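Local coordinates for lovastatin nonaketide synthase mokA (Monascus pilosus, PDB 6AD3), which catalyses, as a whole synthase, the iterative assembly of the lovastatin (monacolin K) nonaketide, with this chain forming its C-terminal condensation domain, at residues Y335-A340 and G387-A392; L339-G344 and L507-M512; V191-G196 and L201-Y206. The protein carries 1 engineered substitution. All blocks are in the same frame, centred on the assembly; numbering follows the deposited sequence.

Interaction 1 (Y335-A340 and G387-A392); sequences YHVLLA and GEHLVA
His389 and His336 meet edge against edge between helices 386-401 and 327-343, with Val337 beside them. His389 gives the most surface to the contact: its CG lies anti to the backbone N (chi1 -173°), which sends the imidazole across the gap between the helices, where the nearest CA atoms, those of Val337 and His389, are still 9.1 Å apart. Its NE2 comes to 2.9 Å from His336 ND1, forming a hydrogen bond in which either ring could be the donor. Each nitrogen lies near the plane of the other ring, at the edge, but the planes are turned 43° apart and the bond is bent rather than straight, 137° at the hydrogen. Neither imidazole covers the face of the other. Val337 slides alongside in the opposite direction and sets CG2 3.5 Å from His389 CD2, obliquely to the ring, next to the nitrogen used in the bond. Around this pair the surroundings are largely apolar: Phe377 stacks on His336, Phe348 and Phe380 also meet its ring, and Leu518 touches both Val337 and His389. The bond pairs one nitrogen of each buried ring; since one of them must accept, at least one imidazole is probably neutral. Such a polar pair within an apolar interface joins two helices packed in the C-terminal lobe of the chloramphenicol acetyltransferase-like condensation fold.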
ATOM      1  N   TYR A 335       1.739   6.548 -16.409  1.00 14.06           N
ATOM      2  CA  TYR A 335       1.834   5.121 -16.112  1.00 14.22           C
ATOM      3  C   TYR A 335       0.901   4.338 -17.021  1.00 14.40           C
ATOM      4  O   TYR A 335       1.305   3.331 -17.620  1.00 15.27           O
ATOM      5  CB  TYR A 335       1.490   4.895 -14.644  1.00 14.74           C
ATOM      6  CG  TYR A 335       1.459   3.471 -14.179  1.00 13.22           C
ATOM      7  CD1 TYR A 335       2.582   2.695 -14.224  1.00 13.49           C
ATOM      8  CD2 TYR A 335       0.428   3.046 -13.373  1.00 14.22           C
ATOM      9  CE1 TYR A 335       2.605   1.444 -13.610  1.00 13.52           C
ATOM     10  CE2 TYR A 335       0.446   1.803 -12.757  1.00 13.64           C
ATOM     11  CZ  TYR A 335       1.525   1.002 -12.907  1.00 15.49           C
ATOM     12  OH  TYR A 335       1.546  -0.244 -12.270  1.00 14.76           O
ATOM     13  N   HIS A 336      -0.338   4.816 -17.155  1.00 13.49           N
ATOM     14  CA  HIS A 336      -1.287   4.193 -18.051  1.00 14.62           C
ATOM     15  C   HIS A 336      -0.756   4.159 -19.477  1.00 15.45           C
ATOM     16  O   HIS A 336      -0.835   3.120 -20.151  1.00 15.86           O
ATOM     17  CB  HIS A 336      -2.623   4.928 -18.016  1.00 15.02           C
ATOM     18  CG  HIS A 336      -3.535   4.542 -19.124  1.00 16.05           C
ATOM     19  ND1 HIS A 336      -3.668   5.302 -20.271  1.00 18.44           N
ATOM     20  CD2 HIS A 336      -4.199   3.388 -19.357  1.00 18.05           C
ATOM     21  CE1 HIS A 336      -4.417   4.651 -21.141  1.00 16.69           C
ATOM     22  NE2 HIS A 336      -4.750   3.483 -20.617  1.00 17.64           N
ATOM     23  N   VAL A 337      -0.222   5.297 -19.958  1.00 16.29           N
ATOM     24  CA  VAL A 337       0.307   5.341 -21.331  1.00 15.22           C
ATOM     25  C   VAL A 337       1.445   4.350 -21.562  1.00 15.76           C
ATOM     26  O   VAL A 337       1.446   3.623 -22.538  1.00 18.06           O
ATOM     27  CB  VAL A 337       0.793   6.744 -21.697  1.00 16.69           C
ATOM     28  CG1 VAL A 337       1.520   6.735 -23.032  1.00 18.64           C
ATOM     29  CG2 VAL A 337      -0.393   7.711 -21.711  1.00 18.42           C
ATOM     30  N   LEU A 338       2.341   4.198 -20.587  1.00 15.58           N
ATOM     31  CA  LEU A 338       3.423   3.280 -20.731  1.00 17.78           C
ATOM     32  C   LEU A 338       2.920   1.832 -20.732  1.00 18.06           C
ATOM     33  O   LEU A 338       3.371   1.000 -21.524  1.00 17.90           O
ATOM     34  CB  LEU A 338       4.442   3.502 -19.617  1.00 18.66           C
ATOM     35  CG  LEU A 338       5.650   2.585 -19.678  1.00 19.13           C
ATOM     36  CD1 LEU A 338       6.332   2.641 -21.042  1.00 20.95           C
ATOM     37  CD2 LEU A 338       6.625   2.957 -18.577  1.00 19.18           C
ATOM     38  N   LEU A 339       1.965   1.527 -19.858  1.00 17.35           N
ATOM     39  CA  LEU A 339       1.413   0.196 -19.814  1.00 17.24           C
ATOM     40  C   LEU A 339       0.757  -0.142 -21.147  1.00 16.59           C
ATOM     41  O   LEU A 339       0.886  -1.267 -21.648  1.00 18.77           O
ATOM     42  CB  LEU A 339       0.415   0.055 -18.686  1.00 15.48           C
ATOM     43  CG  LEU A 339       1.024   0.050 -17.276  1.00 17.17           C
ATOM     44  CD1 LEU A 339      -0.071   0.211 -16.230  1.00 18.70           C
ATOM     45  CD2 LEU A 339       1.769  -1.225 -17.023  1.00 18.14           C
ATOM     46  N   ALA A 340      -0.003   0.802 -21.689  1.00 18.26           N
ATOM     47  CA  ALA A 340      -0.649   0.566 -22.981  1.00 19.25           C
ATOM     48  C   ALA A 340       0.415   0.335 -24.062  1.00 19.43           C
ATOM     49  O   ALA A 340       0.256  -0.556 -24.925  1.00 20.64           O
ATOM     50  CB  ALA A 340      -1.544   1.739 -23.354  1.00 20.51           C
ATOM     51  N   GLY A 387      -1.738  16.094 -22.910  1.00 21.29           N
ATOM     52  CA  GLY A 387      -2.516  17.079 -22.187  1.00 20.27           C
ATOM     53  C   GLY A 387      -3.981  16.712 -22.111  1.00 21.66           C
ATOM     54  O   GLY A 387      -4.625  16.909 -21.076  1.00 22.28           O
ATOM     55  N   GLU A 388      -4.541  16.291 -23.238  1.00 20.90           N
ATOM     56  CA  GLU A 388      -5.929  15.833 -23.293  1.00 23.33           C
ATOM     57  C   GLU A 388      -6.159  14.609 -22.401  1.00 20.79           C
ATOM     58  O   GLU A 388      -7.160  14.514 -21.707  1.00 22.00           O
ATOM     59  CB  GLU A 388      -6.324  15.517 -24.743  1.00 24.49           C
ATOM     60  CG  GLU A 388      -6.256  16.753 -25.634  1.00 29.67           C
ATOM     61  CD  GLU A 388      -6.479  16.462 -27.119  1.00 31.57           C
ATOM     62  OE1 GLU A 388      -6.120  15.383 -27.600  1.00 32.03           O
ATOM     63  OE2 GLU A 388      -6.865  17.406 -27.829  1.00 44.69           O
ATOM     64  N   HIS A 389      -5.198  13.705 -22.410  1.00 22.41           N
ATOM     65  CA  HIS A 389      -5.296  12.475 -21.627  1.00 19.68           C
ATOM     66  C   HIS A 389      -5.186  12.788 -20.147  1.00 19.07           C
ATOM     67  O   HIS A 389      -5.803  12.117 -19.314  1.00 19.43           O
ATOM     68  CB  HIS A 389      -4.201  11.547 -22.041  1.00 22.38           C
ATOM     69  CG  HIS A 389      -4.298  10.185 -21.434  1.00 20.71           C
ATOM     70  ND1 HIS A 389      -5.429   9.405 -21.539  1.00 23.57           N
ATOM     71  CD2 HIS A 389      -3.357   9.413 -20.851  1.00 21.38           C
ATOM     72  CE1 HIS A 389      -5.162   8.191 -21.088  1.00 28.39           C
ATOM     73  NE2 HIS A 389      -3.925   8.186 -20.617  1.00 21.98           N
ATOM     74  N   LEU A 390      -4.376  13.787 -19.819  1.00 20.75           N
ATOM     75  CA  LEU A 390      -4.233  14.232 -18.441  1.00 20.40           C
ATOM     76  C   LEU A 390      -5.547  14.761 -17.910  1.00 20.76           C
ATOM     77  O   LEU A 390      -5.995  14.424 -16.794  1.00 21.37           O
ATOM     78  CB  LEU A 390      -3.157  15.320 -18.359  1.00 23.88           C
ATOM     79  CG  LEU A 390      -2.950  15.978 -17.006  1.00 21.91           C
ATOM     80  CD1 LEU A 390      -2.606  14.972 -15.917  1.00 24.34           C
ATOM     81  CD2 LEU A 390      -1.859  17.029 -17.099  1.00 24.56           C
ATOM     82  N   VAL A 391      -6.213  15.590 -18.702  1.00 20.48           N
ATOM     83  CA  VAL A 391      -7.466  16.142 -18.252  1.00 20.25           C
ATOM     84  C   VAL A 391      -8.495  15.032 -18.115  1.00 20.66           C
ATOM     85  O   VAL A 391      -9.264  14.994 -17.149  1.00 21.74           O
ATOM     86  CB  VAL A 391      -7.941  17.248 -19.226  1.00 25.32           C
ATOM     87  CG1 VAL A 391      -9.413  17.589 -18.998  1.00 26.79           C
ATOM     88  CG2 VAL A 391      -7.073  18.486 -19.037  1.00 25.94           C
ATOM     89  N   ALA A 392      -8.516  14.110 -19.068  1.00 22.08           N
ATOM     90  CA  ALA A 392      -9.502  13.012 -19.008  1.00 24.57           C
ATOM     91  C   ALA A 392      -9.216  12.105 -17.814  1.00 25.12           C
ATOM     92  O   ALA A 392     -10.128  11.621 -17.148  1.00 21.10           O
ATOM     93  CB  ALA A 392      -9.507  12.213 -20.291  1.00 26.09           C
TER

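Interaction 2 (L339-G344 and L507-M512); sequences LARLTG and LSMFSM
Near the C-terminal ends of helices 327-343 and 495-512, in the C-terminal lobe of the condensation domain, Arg341 spans the gap to Met509 and Phe510. Its side chain is extended from CG onward and approaches the other two from the opposite direction. The touching is done by NH2, which lies 3.6 Å from Phe510 CZ and 3.9 Å from Met509 CE. Both approach the guanidinium obliquely, and the plane of that group stands 67° from the phenyl plane, so the two flat groups do not stack. Met509 bends at its last torsion (chi3 72°), bringing CE 3.8 Å above the Phe510 ring, offset toward the rim; the methyl therefore packs on its own neighbour as well as on the arginine. Phe510 also stacks with Phe386. Each helix also folds a hydroxyl back onto its own backbone: Thr343 OG1 donates to Leu339 O (2.7 Å) and Ser511 OG to Leu507 O (2.8 Å), each sharing that carbonyl with the residue's own backbone N, from the opposite face of its plane. Arg341 NH2 also bonds Leu518 O, outside both helices, so its polar partner is not on helix 495-512. Across the helices themselves the contact is van der Waals, the end of a cationic side chain meeting a thioether methyl and an aromatic carbon.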
ATOM      1  N   LEU A 339       1.965   1.527 -19.858  1.00 17.35           N
ATOM      2  CA  LEU A 339       1.413   0.196 -19.814  1.00 17.24           C
ATOM      3  C   LEU A 339       0.757  -0.142 -21.147  1.00 16.59           C
ATOM      4  O   LEU A 339       0.886  -1.267 -21.648  1.00 18.77           O
ATOM      5  CB  LEU A 339       0.415   0.055 -18.686  1.00 15.48           C
ATOM      6  CG  LEU A 339       1.024   0.050 -17.276  1.00 17.17           C
ATOM      7  CD1 LEU A 339      -0.071   0.211 -16.230  1.00 18.70           C
ATOM      8  CD2 LEU A 339       1.769  -1.225 -17.023  1.00 18.14           C
ATOM      9  N   ALA A 340      -0.003   0.802 -21.689  1.00 18.26           N
ATOM     10  CA  ALA A 340      -0.649   0.566 -22.981  1.00 19.25           C
ATOM     11  C   ALA A 340       0.415   0.335 -24.062  1.00 19.43           C
ATOM     12  O   ALA A 340       0.256  -0.556 -24.925  1.00 20.64           O
ATOM     13  CB  ALA A 340      -1.544   1.739 -23.354  1.00 20.51           C
ATOM     14  N   ARG A 341       1.441   1.177 -24.095  1.00 18.78           N
ATOM     15  CA  ARG A 341       2.516   0.983 -25.072  1.00 20.69           C
ATOM     16  C   ARG A 341       3.142  -0.374 -24.983  1.00 22.55           C
ATOM     17  O   ARG A 341       3.374  -1.007 -25.991  1.00 20.08           O
ATOM     18  CB  ARG A 341       3.608   2.021 -24.949  1.00 22.74           C
ATOM     19  CG  ARG A 341       3.203   3.412 -25.336  1.00 26.62           C
ATOM     20  CD  ARG A 341       4.407   4.326 -25.403  1.00 24.95           C
ATOM     21  NE  ARG A 341       3.982   5.663 -25.785  1.00 27.88           N
ATOM     22  CZ  ARG A 341       4.811   6.683 -25.928  1.00 29.10           C
ATOM     23  NH1 ARG A 341       6.107   6.504 -25.699  1.00 29.60           N
ATOM     24  NH2 ARG A 341       4.358   7.853 -26.352  1.00 30.49           N
ATOM     25  N   LEU A 342       3.514  -0.797 -23.785  1.00 20.11           N
ATOM     26  CA  LEU A 342       4.301  -2.005 -23.626  1.00 22.24           C
ATOM     27  C   LEU A 342       3.484  -3.286 -23.811  1.00 22.72           C
ATOM     28  O   LEU A 342       4.043  -4.326 -24.101  1.00 20.25           O
ATOM     29  CB  LEU A 342       4.979  -2.032 -22.251  1.00 21.71           C
ATOM     30  CG  LEU A 342       6.029  -0.975 -21.972  1.00 25.22           C
ATOM     31  CD1 LEU A 342       6.515  -1.107 -20.517  1.00 26.70           C
ATOM     32  CD2 LEU A 342       7.179  -1.119 -22.961  1.00 31.53           C
ATOM     33  N   THR A 343       2.169  -3.216 -23.587  1.00 20.62           N
ATOM     34  CA  THR A 343       1.320  -4.399 -23.673  1.00 20.73           C
ATOM     35  C   THR A 343       0.574  -4.504 -24.989  1.00 23.08           C
ATOM     36  O   THR A 343       0.135  -5.586 -25.351  1.00 23.73           O
ATOM     37  CB  THR A 343       0.255  -4.429 -22.563  1.00 22.15           C
ATOM     38  OG1 THR A 343      -0.599  -3.292 -22.680  1.00 20.52           O
ATOM     39  CG2 THR A 343       0.905  -4.433 -21.205  1.00 21.33           C
ATOM     40  N   GLY A 344       0.320  -3.371 -25.630  1.00 22.02           N
ATOM     41  CA  GLY A 344      -0.601  -3.305 -26.760  1.00 23.69           C
ATOM     42  C   GLY A 344      -2.091  -3.398 -26.425  1.00 24.23           C
ATOM     43  O   GLY A 344      -2.902  -3.637 -27.294  1.00 24.61           O
ATOM     44  N   LEU A 507       7.892  10.365 -18.550  1.00 16.21           N
ATOM     45  CA  LEU A 507       7.577  11.524 -17.717  1.00 17.18           C
ATOM     46  C   LEU A 507       8.363  12.728 -18.170  1.00 17.85           C
ATOM     47  O   LEU A 507       7.828  13.817 -18.286  1.00 17.09           O
ATOM     48  CB  LEU A 507       7.958  11.272 -16.254  1.00 18.21           C
ATOM     49  CG  LEU A 507       7.087  10.263 -15.493  1.00 15.78           C
ATOM     50  CD1 LEU A 507       7.770   9.944 -14.160  1.00 17.01           C
ATOM     51  CD2 LEU A 507       5.685  10.788 -15.258  1.00 16.42           C
ATOM     52  N   SER A 508       9.622  12.511 -18.510  1.00 18.96           N
ATOM     53  CA  SER A 508      10.447  13.616 -18.931  1.00 19.94           C
ATOM     54  C   SER A 508       9.921  14.174 -20.275  1.00 22.53           C
ATOM     55  O   SER A 508       9.842  15.398 -20.480  1.00 22.37           O
ATOM     56  CB  SER A 508      11.901  13.161 -19.065  1.00 22.70           C
ATOM     57  OG  SER A 508      12.686  14.266 -19.523  1.00 27.23           O
ATOM     58  N   MET A 509       9.541  13.283 -21.185  1.00 19.97           N
ATOM     59  CA  MET A 509       9.124  13.725 -22.512  1.00 22.96           C
ATOM     60  C   MET A 509       7.782  14.463 -22.455  1.00 22.38           C
ATOM     61  O   MET A 509       7.627  15.551 -23.024  1.00 20.88           O
ATOM     62  CB  MET A 509       9.070  12.519 -23.459  1.00 23.74           C
ATOM     63  CG  MET A 509       8.511  12.784 -24.817  1.00 29.88           C
ATOM     64  SD  MET A 509       8.424  11.265 -25.839  1.00 33.22           S
ATOM     65  CE  MET A 509       7.076  10.386 -25.032  1.00 34.70           C
ATOM     66  N   PHE A 510       6.810  13.898 -21.761  1.00 20.18           N
ATOM     67  CA  PHE A 510       5.483  14.512 -21.711  1.00 20.26           C
ATOM     68  C   PHE A 510       5.455  15.797 -20.891  1.00 19.19           C
ATOM     69  O   PHE A 510       4.624  16.687 -21.160  1.00 19.30           O
ATOM     70  CB  PHE A 510       4.410  13.526 -21.202  1.00 21.05           C
ATOM     71  CG  PHE A 510       4.045  12.455 -22.196  1.00 23.79           C
ATOM     72  CD1 PHE A 510       3.803  12.766 -23.517  1.00 22.01           C
ATOM     73  CD2 PHE A 510       3.959  11.132 -21.807  1.00 26.36           C
ATOM     74  CE1 PHE A 510       3.438  11.794 -24.426  1.00 26.60           C
ATOM     75  CE2 PHE A 510       3.604  10.142 -22.725  1.00 28.19           C
ATOM     76  CZ  PHE A 510       3.370  10.465 -24.032  1.00 26.70           C
ATOM     77  N   SER A 511       6.299  15.880 -19.858  1.00 17.73           N
ATOM     78  CA  SER A 511       6.320  17.032 -19.031  1.00 18.75           C
ATOM     79  C   SER A 511       7.060  18.169 -19.753  1.00 20.82           C
ATOM     80  O   SER A 511       6.750  19.321 -19.535  1.00 20.26           O
ATOM     81  CB  SER A 511       6.940  16.734 -17.661  1.00 20.48           C
ATOM     82  OG  SER A 511       8.345  16.540 -17.730  1.00 20.36           O
ATOM     83  N   MET A 512       7.959  17.809 -20.673  1.00 18.44           N
ATOM     84  CA  MET A 512       8.596  18.802 -21.588  1.00 22.60           C
ATOM     85  C   MET A 512       7.580  19.279 -22.640  1.00 21.26           C
ATOM     86  O   MET A 512       7.523  20.451 -22.973  1.00 20.53           O
ATOM     87  CB  MET A 512       9.794  18.153 -22.266  1.00 25.22           C
ATOM     88  CG  MET A 512      10.653  19.068 -23.100  1.00 29.60           C
ATOM     89  SD  MET A 512      11.544  20.270 -22.090  1.00 35.69           S
ATOM     90  CE  MET A 512      12.744  19.188 -21.306  1.00 30.97           C
TER

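Interaction 3 (V191-G196 and L201-Y206); sequences VDFFWG and LFVVAY
Phe193 and Val203 are the centre of the apolar face of this hairpin, with Val191 and Leu201 beside them. Val203 CG2 lies in the plane of the Phe193 ring, 3.9 Å from CE2 at its edge, while Val191 CG1 sits over the centre of one face of that ring, 3.5 Å above it. Leu175 of helix 165-176 packs on both Phe193 and Val203. Farther along, Trp195 takes the cramped first torsion between backbone N and carbonyl carbon (chi1 69°), which turns its indole toward the neighbouring strand, CZ3 reaching 4.0 Å from Leu201 CB. Beneath these side chains the antiparallel ladder has two hydrogen-bonded pairs. Val191 and Val203 exchange bonds, the one from Val203 N to Val191 O short (2.7 Å) and straight (170°). Phe193 and Leu201 repeat the pattern, though Phe193 N approaches Leu201 O tilted from its carbonyl plane. Between them Asp192 and Phe202 form the non-hydrogen-bonded pair, and Phe202 CA also makes a CA-H...O contact with Val191 O (3.3 Å). Asp192 and Phe202 occupy the other face, where Phe220 meets Phe202 edge-to-face and Asp192 OD1 bonds His200 ND1. The buried backbone is thus paired strand to strand, and the buried carboxylate has a histidine within the same hairpin.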
ATOM      1  N   VAL A 191      10.866  -1.082  17.104  1.00 15.06           N
ATOM      2  CA  VAL A 191      12.262  -1.352  17.453  1.00 16.77           C
ATOM      3  C   VAL A 191      13.143  -0.186  17.064  1.00 18.20           C
ATOM      4  O   VAL A 191      13.131   0.260  15.895  1.00 18.93           O
ATOM      5  CB  VAL A 191      12.780  -2.631  16.786  1.00 16.85           C
ATOM      6  CG1 VAL A 191      14.239  -2.878  17.203  1.00 18.61           C
ATOM      7  CG2 VAL A 191      11.887  -3.794  17.120  1.00 19.94           C
ATOM      8  N   ASP A 192      13.937   0.294  18.031  1.00 17.08           N
ATOM      9  CA  ASP A 192      14.938   1.335  17.797  1.00 17.42           C
ATOM     10  C   ASP A 192      16.291   0.687  17.843  1.00 19.43           C
ATOM     11  O   ASP A 192      16.749   0.295  18.947  1.00 18.74           O
ATOM     12  CB  ASP A 192      14.837   2.423  18.898  1.00 19.48           C
ATOM     13  CG  ASP A 192      15.989   3.449  18.846  1.00 22.96           C
ATOM     14  OD1 ASP A 192      16.699   3.520  17.821  1.00 22.84           O
ATOM     15  OD2 ASP A 192      16.195   4.150  19.877  1.00 22.90           O
ATOM     16  N   PHE A 193      16.814   0.312  16.677  1.00 17.71           N
ATOM     17  CA  PHE A 193      18.207  -0.237  16.608  1.00 17.44           C
ATOM     18  C   PHE A 193      19.173   0.937  16.674  1.00 16.61           C
ATOM     19  O   PHE A 193      19.030   1.902  15.935  1.00 15.94           O
ATOM     20  CB  PHE A 193      18.461  -0.990  15.293  1.00 18.12           C
ATOM     21  CG  PHE A 193      17.673  -2.246  15.132  1.00 18.62           C
ATOM     22  CD1 PHE A 193      18.011  -3.392  15.818  1.00 18.31           C
ATOM     23  CD2 PHE A 193      16.628  -2.304  14.208  1.00 17.53           C
ATOM     24  CE1 PHE A 193      17.323  -4.584  15.616  1.00 19.26           C
ATOM     25  CE2 PHE A 193      15.913  -3.469  14.017  1.00 19.06           C
ATOM     26  CZ  PHE A 193      16.247  -4.613  14.691  1.00 17.63           C
ATOM     27  N   PHE A 194      20.206   0.878  17.546  1.00 18.30           N
ATOM     28  CA  PHE A 194      21.052   2.050  17.732  1.00 18.35           C
ATOM     29  C   PHE A 194      22.520   1.655  17.836  1.00 17.67           C
ATOM     30  O   PHE A 194      22.835   0.553  18.260  1.00 18.57           O
ATOM     31  CB  PHE A 194      20.615   2.856  18.962  1.00 20.02           C
ATOM     32  CG  PHE A 194      20.927   2.206  20.290  1.00 18.93           C
ATOM     33  CD1 PHE A 194      20.070   1.272  20.839  1.00 17.81           C
ATOM     34  CD2 PHE A 194      22.099   2.518  20.972  1.00 19.89           C
ATOM     35  CE1 PHE A 194      20.245   0.820  22.113  1.00 19.99           C
ATOM     36  CE2 PHE A 194      22.299   2.033  22.251  1.00 22.31           C
ATOM     37  CZ  PHE A 194      21.394   1.144  22.803  1.00 21.18           C
ATOM     38  N   TRP A 195      23.374   2.523  17.315  1.00 20.46           N
ATOM     39  CA  TRP A 195      24.827   2.266  17.250  1.00 19.61           C
ATOM     40  C   TRP A 195      25.556   3.572  17.115  1.00 21.90           C
ATOM     41  O   TRP A 195      24.950   4.614  16.858  1.00 21.19           O
ATOM     42  CB  TRP A 195      25.160   1.369  16.079  1.00 20.28           C
ATOM     43  CG  TRP A 195      24.962   2.017  14.742  1.00 23.74           C
ATOM     44  CD1 TRP A 195      25.921   2.615  13.964  1.00 24.00           C
ATOM     45  CD2 TRP A 195      23.762   2.000  13.951  1.00 21.29           C
ATOM     46  NE1 TRP A 195      25.370   3.037  12.779  1.00 24.21           N
ATOM     47  CE2 TRP A 195      24.036   2.725  12.772  1.00 23.93           C
ATOM     48  CE3 TRP A 195      22.443   1.603  14.204  1.00 21.80           C
ATOM     49  CZ2 TRP A 195      23.057   2.965  11.788  1.00 23.32           C
ATOM     50  CZ3 TRP A 195      21.472   1.879  13.258  1.00 22.78           C
ATOM     51  CH2 TRP A 195      21.796   2.518  12.041  1.00 23.60           C
ATOM     52  N   GLY A 196      26.887   3.506  17.190  1.00 21.09           N
ATOM     53  CA  GLY A 196      27.721   4.649  16.854  1.00 23.27           C
ATOM     54  C   GLY A 196      27.413   5.874  17.683  1.00 22.50           C
ATOM     55  O   GLY A 196      27.070   5.767  18.864  1.00 24.47           O
ATOM     56  N   LEU A 201      18.196   3.072  13.522  1.00 17.00           N
ATOM     57  CA  LEU A 201      17.202   2.588  12.557  1.00 16.28           C
ATOM     58  C   LEU A 201      15.922   2.216  13.317  1.00 17.22           C
ATOM     59  O   LEU A 201      15.908   1.285  14.112  1.00 17.03           O
ATOM     60  CB  LEU A 201      17.756   1.396  11.769  1.00 17.24           C
ATOM     61  CG  LEU A 201      16.780   0.712  10.811  1.00 16.75           C
ATOM     62  CD1 LEU A 201      16.360   1.686   9.738  1.00 17.90           C
ATOM     63  CD2 LEU A 201      17.411  -0.536  10.225  1.00 19.44           C
ATOM     64  N   PHE A 202      14.925   3.072  13.205  1.00 16.08           N
ATOM     65  CA  PHE A 202      13.677   2.899  13.927  1.00 15.49           C
ATOM     66  C   PHE A 202      12.700   2.188  13.017  1.00 15.97           C
ATOM     67  O   PHE A 202      12.456   2.640  11.902  1.00 15.95           O
ATOM     68  CB  PHE A 202      13.109   4.256  14.311  1.00 17.57           C
ATOM     69  CG  PHE A 202      11.751   4.186  14.936  1.00 18.50           C
ATOM     70  CD1 PHE A 202      11.515   3.309  15.963  1.00 24.65           C
ATOM     71  CD2 PHE A 202      10.719   4.955  14.467  1.00 25.79           C
ATOM     72  CE1 PHE A 202      10.255   3.191  16.520  1.00 29.65           C
ATOM     73  CE2 PHE A 202       9.458   4.873  15.040  1.00 29.32           C
ATOM     74  CZ  PHE A 202       9.208   3.906  15.992  1.00 24.35           C
ATOM     75  N   VAL A 203      12.252   1.013  13.439  1.00 14.70           N
ATOM     76  CA  VAL A 203      11.463   0.147  12.607  1.00 13.85           C
ATOM     77  C   VAL A 203      10.060   0.013  13.203  1.00 13.73           C
ATOM     78  O   VAL A 203       9.891  -0.356  14.381  1.00 15.16           O
ATOM     79  CB  VAL A 203      12.109  -1.267  12.472  1.00 16.02           C
ATOM     80  CG1 VAL A 203      11.290  -2.177  11.527  1.00 16.16           C
ATOM     81  CG2 VAL A 203      13.550  -1.166  11.985  1.00 17.52           C
ATOM     82  N   VAL A 204       9.067   0.217  12.339  1.00 13.12           N
ATOM     83  CA  VAL A 204       7.709  -0.124  12.569  1.00 15.37           C
ATOM     84  C   VAL A 204       7.319  -1.287  11.655  1.00 15.14           C
ATOM     85  O   VAL A 204       7.353  -1.182  10.428  1.00 16.04           O
ATOM     86  CB  VAL A 204       6.768   1.081  12.299  1.00 15.52           C
ATOM     87  CG1 VAL A 204       5.320   0.640  12.418  1.00 16.28           C
ATOM     88  CG2 VAL A 204       7.073   2.237  13.225  1.00 15.25           C
ATOM     89  N   ALA A 205       7.014  -2.428  12.267  1.00 13.63           N
ATOM     90  CA  ALA A 205       6.615  -3.579  11.544  1.00 16.13           C
ATOM     91  C   ALA A 205       5.224  -3.992  12.005  1.00 15.40           C
ATOM     92  O   ALA A 205       4.899  -3.904  13.176  1.00 18.51           O
ATOM     93  CB  ALA A 205       7.586  -4.695  11.739  1.00 17.95           C
ATOM     94  N   TYR A 206       4.413  -4.420  11.066  1.00 12.29           N
ATOM     95  CA  TYR A 206       3.012  -4.703  11.334  1.00 12.11           C
ATOM     96  C   TYR A 206       2.469  -5.836  10.509  1.00 13.71           C
ATOM     97  O   TYR A 206       2.741  -5.969   9.302  1.00 13.67           O
ATOM     98  CB  TYR A 206       2.127  -3.464  11.166  1.00 13.73           C
ATOM     99  CG  TYR A 206       2.210  -2.793   9.811  1.00 12.91           C
ATOM    100  CD1 TYR A 206       3.208  -1.880   9.534  1.00 12.50           C
ATOM    101  CD2 TYR A 206       1.189  -2.970   8.858  1.00 12.86           C
ATOM    102  CE1 TYR A 206       3.238  -1.207   8.313  1.00 12.20           C
ATOM    103  CE2 TYR A 206       1.201  -2.294   7.664  1.00 14.18           C
ATOM    104  CZ  TYR A 206       2.229  -1.444   7.380  1.00 13.62           C
ATOM    105  OH  TYR A 206       2.244  -0.781   6.188  1.00 16.34           O
TER

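Interactions 1 and 2 start from neighbouring turns of helix 327-343, share Leu339 and Ala340, and have centres about 8 Å apart; they touch where Val337 CG1 packs 4.0 Å from Phe510 CE2. Interaction 1 faces helix 386-401 in the buried interior and relies on a polar bond between side chains, whereas interaction 2 faces helix 495-512 closer to the surface and is made by contacts of a charged group with apolar atoms. Interaction 3 lies across the chain's centre from interaction 1, about 40 Å between centres, in the sheet of the N-terminal lobe. It too is buried, but adjacent strands there are joined through backbone hydrogen bonds rather than through side chains alone.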